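Local coordinates for NDP-rhamnosyltransferase (Saccharopolyspora spinosa, PDB 3TSA), which belongs to the GT-B glycosyltransferases, built from two Rossmann-like domains that face each other across a cleft, at residues H14-M18 and L140-G144; W143-P147 and F316-Y321. One frame throughout, in Å; residues are numbered along the deposited sequence.

Both contacts are buried near the centre of the molecule, their centres about 12 Å apart, and they share Trp143 and Gly144. Contact 1 stays within the N-terminal domain: helix 12-16 and the residues just after it, which follow strand 3-7, meet the end of strand 138-141, two strands away in the same parallel sheet, with strand 117-121 between them. Contact 2 takes up the chain where contact 1 leaves it, in the loop running on toward helix 151-166, and carries it across the interdomain cleft to the start of helix 318-327 in the C-terminal domain. Through Trp143, packing inside one domain is joined directly to the interface with the other.

Contact 1: H14-M18 and L140-G144; sequences HLMAM and LHRWG
His14 and Trp143 lie side by side and point the same way; their rings meet obliquely, the planes 32° apart and the ring centroids (six-membered ring of the indole) 4.2 Å apart. The imidazole comes over one face of the indole near its rim, with His14 ND1 3.4 Å from Trp143 CE3. CG of Trp143 sits between its own backbone N and carbonyl carbon (chi1 67°), which turns the benzene half of the indole under the imidazole. Just behind the ring, Trp143 CB packs against Ala17 CB at 3.8 Å.

Further along, Met18 and His141 slide past each other in opposite directions. The His141 ring is turned toward the other segment, so that Met18 CG stands over its face, 3.7 Å from the centroid and 20° off the normal, a CH-pi contact; Met18 SD follows obliquely, 4.3 Å from that centroid. A water donates to His14 O at 2.9 Å and has a weak bond, 3.4 Å long, with His141 ND1.

No direct hydrogen bond joins the two segments: helix 12-16 and the turn after it lie against the residues leaving strand 138-141 through ring and apolar contacts. His14 ND1 instead bonds to Asp121 OD2 on strand 117-121, which limits the imidazole's rotation, while the indole against its face limits its tilt.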
# COMPACT_ATOMS: atom_id res chain seq x y z
N HIS A 14 9.24 -11.47 -5.14
CA HIS A 14 10.37 -10.52 -5.25
C HIS A 14 9.86 -9.07 -5.18
O HIS A 14 10.59 -8.20 -4.69
CB HIS A 14 11.09 -10.68 -6.55
CG HIS A 14 11.82 -12.00 -6.66
ND1 HIS A 14 13.08 -12.11 -7.19
CD2 HIS A 14 11.41 -13.27 -6.38
CE1 HIS A 14 13.43 -13.39 -7.21
NE2 HIS A 14 12.44 -14.11 -6.73
N LEU A 15 8.66 -8.83 -5.75
CA LEU A 15 8.05 -7.49 -5.64
C LEU A 15 7.54 -7.25 -4.20
O LEU A 15 7.78 -6.18 -3.59
CB LEU A 15 6.90 -7.28 -6.66
CG LEU A 15 6.16 -5.96 -6.46
CD1 LEU A 15 7.08 -4.74 -6.47
CD2 LEU A 15 5.14 -5.81 -7.64
N MET A 16 6.91 -8.28 -3.62
CA MET A 16 6.46 -8.11 -2.23
C MET A 16 7.59 -7.76 -1.27
O MET A 16 7.36 -7.01 -0.32
CB MET A 16 5.71 -9.37 -1.76
CG MET A 16 4.21 -9.38 -2.30
SD MET A 16 3.59 -11.05 -2.12
CE MET A 16 2.96 -10.83 -0.47
N ALA A 17 8.79 -8.32 -1.51
CA ALA A 17 9.96 -8.04 -0.68
C ALA A 17 10.32 -6.53 -0.75
O ALA A 17 10.94 -6.05 0.14
CB ALA A 17 11.18 -8.84 -1.18
N MET A 18 9.86 -5.81 -1.80
CA MET A 18 10.20 -4.39 -1.95
C MET A 18 9.06 -3.49 -1.51
O MET A 18 9.20 -2.28 -1.53
CB MET A 18 10.49 -4.08 -3.41
CG MET A 18 11.73 -4.89 -3.83
SD MET A 18 12.50 -4.25 -5.30
CE MET A 18 11.30 -4.84 -6.29
N LEU A 140 20.46 -2.10 -6.16
CA LEU A 140 19.97 -3.47 -6.29
C LEU A 140 19.24 -3.84 -4.97
O LEU A 140 19.61 -3.39 -3.88
CB LEU A 140 21.13 -4.49 -6.53
CG LEU A 140 21.66 -4.55 -7.97
CD1 LEU A 140 22.51 -5.86 -8.10
CD2 LEU A 140 20.53 -4.47 -9.01
N HIS A 141 18.21 -4.68 -5.09
CA HIS A 141 17.48 -5.18 -3.90
C HIS A 141 17.42 -6.70 -3.84
O HIS A 141 16.82 -7.34 -4.71
CB HIS A 141 16.04 -4.61 -3.94
CG HIS A 141 15.32 -4.73 -2.64
ND1 HIS A 141 14.71 -5.90 -2.26
CD2 HIS A 141 15.13 -3.85 -1.62
CE1 HIS A 141 14.17 -5.74 -1.06
NE2 HIS A 141 14.42 -4.51 -0.64
N ARG A 142 17.98 -7.29 -2.78
CA ARG A 142 17.85 -8.71 -2.54
C ARG A 142 16.49 -8.99 -1.94
O ARG A 142 16.01 -8.24 -1.08
CB ARG A 142 18.92 -9.16 -1.55
CG ARG A 142 20.26 -9.19 -2.26
CD ARG A 142 21.40 -9.45 -1.27
NE ARG A 142 22.64 -9.66 -2.10
CZ ARG A 142 23.86 -9.30 -1.65
NH1 ARG A 142 24.02 -8.83 -0.37
NH2 ARG A 142 24.93 -9.41 -2.47
N TRP A 143 15.90 -10.11 -2.36
CA TRP A 143 14.66 -10.54 -1.64
C TRP A 143 14.99 -11.37 -0.40
O TRP A 143 14.13 -11.55 0.50
CB TRP A 143 13.75 -11.29 -2.61
CG TRP A 143 14.41 -12.59 -3.02
CD1 TRP A 143 14.37 -13.75 -2.33
CD2 TRP A 143 15.34 -12.76 -4.07
NE1 TRP A 143 15.18 -14.69 -2.92
CE2 TRP A 143 15.79 -14.11 -4.00
CE3 TRP A 143 15.79 -11.94 -5.11
CZ2 TRP A 143 16.69 -14.65 -4.90
CZ3 TRP A 143 16.70 -12.46 -6.02
CH2 TRP A 143 17.15 -13.83 -5.90
N GLY A 144 16.21 -11.87 -0.32
CA GLY A 144 16.58 -12.73 0.81
C GLY A 144 17.97 -13.36 0.58
O GLY A 144 18.90 -12.64 0.29
O HOH W 1 13.48 -8.12 -4.48

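Contact 2: W143-P147 and F316-Y321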
# COMPACT_ATOMS: atom_id res chain seq x y z
N TRP A 143 15.90 -10.11 -2.36
CA TRP A 143 14.66 -10.54 -1.64
C TRP A 143 14.99 -11.37 -0.40
O TRP A 143 14.13 -11.55 0.50
CB TRP A 143 13.75 -11.29 -2.61
CG TRP A 143 14.41 -12.59 -3.02
CD1 TRP A 143 14.37 -13.75 -2.33
CD2 TRP A 143 15.34 -12.76 -4.07
NE1 TRP A 143 15.18 -14.69 -2.92
CE2 TRP A 143 15.79 -14.11 -4.00
CE3 TRP A 143 15.79 -11.94 -5.11
CZ2 TRP A 143 16.69 -14.65 -4.90
CZ3 TRP A 143 16.70 -12.46 -6.02
CH2 TRP A 143 17.15 -13.83 -5.90
N GLY A 144 16.21 -11.87 -0.32
CA GLY A 144 16.58 -12.73 0.81
C GLY A 144 17.97 -13.36 0.58
O GLY A 144 18.90 -12.64 0.29
N VAL A 145 18.07 -14.68 0.73
CA VAL A 145 19.34 -15.38 0.44
C VAL A 145 19.63 -15.20 -1.06
O VAL A 145 18.70 -15.28 -1.90
CB VAL A 145 19.24 -16.87 0.83
CG1 VAL A 145 20.52 -17.60 0.40
CG2 VAL A 145 19.08 -16.99 2.35
N ASP A 146 20.86 -14.84 -1.37
CA ASP A 146 21.22 -14.43 -2.78
C ASP A 146 22.29 -15.40 -3.24
O ASP A 146 23.45 -15.24 -2.88
CB ASP A 146 21.77 -12.98 -2.74
CG ASP A 146 22.20 -12.48 -4.15
OD1 ASP A 146 22.16 -13.27 -5.14
OD2 ASP A 146 22.55 -11.30 -4.26
N PRO A 147 21.92 -16.43 -4.09
CA PRO A 147 22.91 -17.39 -4.59
C PRO A 147 23.36 -17.04 -6.00
O PRO A 147 23.71 -17.94 -6.76
CB PRO A 147 22.14 -18.71 -4.62
CG PRO A 147 20.77 -18.42 -4.36
CD PRO A 147 20.54 -16.89 -4.32
N PHE A 316 15.73 -22.58 -6.60
CA PHE A 316 16.45 -21.29 -6.41
C PHE A 316 17.24 -21.19 -5.11
O PHE A 316 18.15 -22.01 -4.90
CB PHE A 316 15.53 -20.12 -6.72
CG PHE A 316 15.10 -20.12 -8.15
CD1 PHE A 316 16.06 -19.93 -9.18
CD2 PHE A 316 13.79 -20.50 -8.51
CE1 PHE A 316 15.69 -20.02 -10.57
CE2 PHE A 316 13.41 -20.61 -9.90
CZ PHE A 316 14.38 -20.35 -10.93
N ASP A 317 16.89 -20.23 -4.24
CA ASP A 317 17.65 -19.94 -3.02
C ASP A 317 17.18 -20.76 -1.86
O ASP A 317 17.76 -20.66 -0.75
CB ASP A 317 17.43 -18.42 -2.66
CG ASP A 317 15.98 -18.07 -2.53
OD1 ASP A 317 15.16 -18.50 -3.37
OD2 ASP A 317 15.63 -17.31 -1.61
N GLN A 318 16.20 -21.65 -2.09
CA GLN A 318 15.53 -22.31 -0.94
C GLN A 318 16.39 -23.31 -0.18
O GLN A 318 16.26 -23.43 1.05
CB GLN A 318 14.18 -22.98 -1.32
CG GLN A 318 13.19 -21.88 -1.81
CD GLN A 318 11.99 -22.45 -2.44
OE1 GLN A 318 11.97 -23.64 -2.80
NE2 GLN A 318 10.94 -21.60 -2.61
N PHE A 319 17.27 -24.04 -0.89
CA PHE A 319 18.23 -24.96 -0.24
C PHE A 319 19.19 -24.30 0.66
O PHE A 319 19.45 -24.80 1.73
CB PHE A 319 18.98 -25.79 -1.36
CG PHE A 319 17.97 -26.59 -2.16
CD1 PHE A 319 17.53 -27.81 -1.63
CD2 PHE A 319 17.43 -26.07 -3.35
CE1 PHE A 319 16.48 -28.57 -2.33
CE2 PHE A 319 16.40 -26.81 -4.05
CZ PHE A 319 15.91 -28.01 -3.50
N ASP A 320 19.78 -23.18 0.20
CA ASP A 320 20.66 -22.37 1.04
C ASP A 320 19.95 -21.86 2.27
O ASP A 320 20.48 -22.07 3.38
CB ASP A 320 21.19 -21.20 0.19
CG ASP A 320 22.19 -21.70 -0.85
OD1 ASP A 320 23.34 -21.97 -0.41
OD2 ASP A 320 21.85 -21.83 -2.01
N TYR A 321 18.76 -21.26 2.12
CA TYR A 321 18.07 -20.78 3.31
C TYR A 321 17.79 -21.95 4.25
O TYR A 321 18.01 -21.86 5.44
CB TYR A 321 16.74 -20.16 2.96
CG TYR A 321 15.99 -19.76 4.15
CD1 TYR A 321 16.33 -18.59 4.81
CD2 TYR A 321 14.92 -20.53 4.62
CE1 TYR A 321 15.62 -18.19 6.00
CE2 TYR A 321 14.20 -20.16 5.77
CZ TYR A 321 14.57 -19.00 6.44
OH TYR A 321 13.89 -18.56 7.55
O HOH W 2 15.72 -16.28 0.73
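The interface between the two Rossmann-like domains of the GT-B fold is bridged here, where the loop after strand 138-141 meets the start of helix 318-327. Between these two segments the direct hydrogen bond runs from Trp143 NE1 to Asp317 OD2, 3.0 Å and nearly straight at 167°. The oxygen lies close to the indole plane, yet the N-H meets it from above the carboxylate, whose plane is 89° from that of the ring. Asp317 CG stands between its own backbone N and carbonyl carbon (chi1 55°), bringing the carboxylate to the indole edge. A water donates to the same OD2 at 2.6 Å and accepts from Val145 N at 2.8 Å, so two donors grip one oxygen and the second ties it to the loop backbone.

Such a join is in keeping with the GT-B architecture, in which separate domains face each other across a cleft: the loop belongs to the N-terminal domain and the helix to the C-terminal one. Beside the polar link, Val145 spreads its two methyls over the first turn of the helix. CG1 touches Asp320 CB at 3.7 Å, while CG2 lies 4.0 Å from Tyr321 CB and comes at the edge of the tyrosine ring, near its plane. The hydroxyl of Tyr321 is taken up within the C-terminal domain by Gln309 and Thr303. Next to Val145, the Pro147 ring packs on Asp317, Pro147 CG 3.7 Å from Asp317 CA, and also touches Trp88 of helix 82-113.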